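Side-chain contact in cytochrome P450 (CYP102L1) (Mycobacterium phage Adler, PDB 6N6Q), which probably acts as a haem-dependent monooxygenase of the cytochrome P450 family, encoded by a bacteriophage: residues G168-F173 with N238-Q243. Numbering follows the deposited sequence.
Sequences GFDYQF and NPRVGQ
A long surface salt bridge, Asp-170 to Arg-240, links the C-terminal end of helix 152-169 to the loop between helices 212-237 and 247-253. OD2 of Asp-170 lies 3.7 Å from NH1 of Arg-240, at the edge of the guanidinium and near its plane, while the carboxylate is turned 78° from that plane. The link is thus a loose electrostatic one, bridging backbones whose nearest CA atoms, of Asp-170 and Arg-240, are 11.3 Å apart. Asp-170, just past the helix, leaves helical backbone angles with positive phi. The arginine crosses most of the gap although its chain is bent at chi2 (-85°) and chi3. Gln-243 NE2 sits 3.4 Å above the guanidinium plane, toward the rim of one face. Next to it in the chain, Asn-238 makes an Asx turn, its OD1 accepting a hydrogen bond from the backbone N of Arg-240 at 2.6 Å; a type II turn follows from Arg-240 to Gln-243. Both charges have further weak, long partners: Arg-128 for Asp-170, Asp-246 and Asp-249 for Arg-240. The arrangement is a sparse set of long, weak ion pairs between a helix C-terminus and an interhelical loop, on the surface of the mainly helical P450 fold.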
# COMPACT_ATOMS: atom_id res chain seq x y z
N GLY A 168 -4.49 -8.90 -12.27
CA GLY A 168 -5.75 -9.10 -11.60
C GLY A 168 -6.96 -9.12 -12.52
O GLY A 168 -7.83 -9.98 -12.39
N PHE A 169 -7.02 -8.17 -13.46
CA PHE A 169 -8.17 -8.05 -14.35
C PHE A 169 -7.83 -8.28 -15.81
O PHE A 169 -8.73 -8.22 -16.66
CB PHE A 169 -8.81 -6.66 -14.21
CG PHE A 169 -8.72 -6.09 -12.82
CD1 PHE A 169 -8.02 -4.92 -12.59
CD2 PHE A 169 -9.34 -6.72 -11.75
CE1 PHE A 169 -7.93 -4.39 -11.32
CE2 PHE A 169 -9.25 -6.20 -10.48
CZ PHE A 169 -8.55 -5.03 -10.26
N ASP A 170 -6.56 -8.54 -16.14
CA ASP A 170 -6.11 -8.69 -17.53
C ASP A 170 -6.48 -7.46 -18.36
O ASP A 170 -6.88 -7.56 -19.52
CB ASP A 170 -6.68 -9.97 -18.15
CG ASP A 170 -5.77 -10.55 -19.22
OD1 ASP A 170 -5.49 -9.85 -20.21
OD2 ASP A 170 -5.32 -11.70 -19.05
N TYR A 171 -6.34 -6.28 -17.76
CA TYR A 171 -6.60 -5.02 -18.42
C TYR A 171 -5.37 -4.13 -18.33
O TYR A 171 -4.69 -4.10 -17.30
CB TYR A 171 -7.81 -4.30 -17.80
CG TYR A 171 -8.33 -3.16 -18.65
CD1 TYR A 171 -9.25 -3.40 -19.67
CD2 TYR A 171 -7.89 -1.86 -18.46
CE1 TYR A 171 -9.72 -2.37 -20.45
CE2 TYR A 171 -8.36 -0.82 -19.24
CZ TYR A 171 -9.28 -1.08 -20.24
OH TYR A 171 -9.75 -0.05 -21.02
N GLN A 172 -5.08 -3.42 -19.42
CA GLN A 172 -3.92 -2.54 -19.50
C GLN A 172 -4.39 -1.10 -19.61
O GLN A 172 -5.25 -0.78 -20.43
CB GLN A 172 -3.05 -2.91 -20.70
CG GLN A 172 -1.90 -1.95 -20.96
CD GLN A 172 -0.93 -2.46 -22.01
OE1 GLN A 172 -0.65 -3.66 -22.07
NE2 GLN A 172 -0.42 -1.55 -22.84
N PHE A 173 -3.83 -0.24 -18.76
CA PHE A 173 -4.14 1.19 -18.78
C PHE A 173 -3.08 2.02 -19.48
O PHE A 173 -3.42 2.90 -20.28
CB PHE A 173 -4.33 1.71 -17.35
CG PHE A 173 -5.59 1.23 -16.69
CD1 PHE A 173 -6.82 1.71 -17.09
CD2 PHE A 173 -5.53 0.30 -15.66
CE1 PHE A 173 -7.98 1.27 -16.49
CE2 PHE A 173 -6.69 -0.14 -15.05
CZ PHE A 173 -7.92 0.35 -15.46
N ASN A 238 -16.73 -12.81 -22.58
CA ASN A 238 -15.61 -13.71 -22.80
C ASN A 238 -15.78 -14.97 -21.95
O ASN A 238 -15.79 -14.87 -20.72
CB ASN A 238 -14.30 -13.02 -22.45
CG ASN A 238 -13.08 -13.82 -22.85
OD1 ASN A 238 -13.10 -15.05 -22.86
ND2 ASN A 238 -12.00 -13.12 -23.19
N PRO A 239 -15.92 -16.15 -22.56
CA PRO A 239 -16.00 -17.39 -21.76
C PRO A 239 -14.67 -17.86 -21.19
O PRO A 239 -14.67 -18.78 -20.37
CB PRO A 239 -16.55 -18.41 -22.77
CG PRO A 239 -16.11 -17.90 -24.10
CD PRO A 239 -16.14 -16.40 -23.99
N ARG A 240 -13.54 -17.27 -21.61
CA ARG A 240 -12.22 -17.53 -21.02
C ARG A 240 -11.88 -19.02 -21.04
O ARG A 240 -11.45 -19.59 -20.03
CB ARG A 240 -12.15 -16.97 -19.60
CG ARG A 240 -12.34 -15.47 -19.51
CD ARG A 240 -11.04 -14.72 -19.74
NE ARG A 240 -10.07 -15.00 -18.69
CZ ARG A 240 -8.89 -14.39 -18.57
NH1 ARG A 240 -8.54 -13.46 -19.45
NH2 ARG A 240 -8.07 -14.71 -17.58
N VAL A 241 -12.07 -19.65 -22.20
CA VAL A 241 -11.83 -21.08 -22.32
C VAL A 241 -10.35 -21.38 -22.09
O VAL A 241 -9.46 -20.67 -22.58
CB VAL A 241 -12.28 -21.58 -23.70
CG1 VAL A 241 -11.82 -23.02 -23.94
CG2 VAL A 241 -13.79 -21.49 -23.83
N GLY A 242 -10.09 -22.42 -21.30
CA GLY A 242 -8.73 -22.90 -21.09
C GLY A 242 -7.85 -22.01 -20.24
O GLY A 242 -6.63 -22.18 -20.25
N GLN A 243 -8.43 -21.07 -19.50
CA GLN A 243 -7.65 -20.15 -18.69
C GLN A 243 -8.11 -20.19 -17.24
O GLN A 243 -9.30 -20.35 -16.96
CB GLN A 243 -7.75 -18.72 -19.23
CG GLN A 243 -7.20 -18.56 -20.64
CD GLN A 243 -6.76 -17.14 -20.93
OE1 GLN A 243 -5.58 -16.80 -20.78
NE2 GLN A 243 -7.70 -16.30 -21.35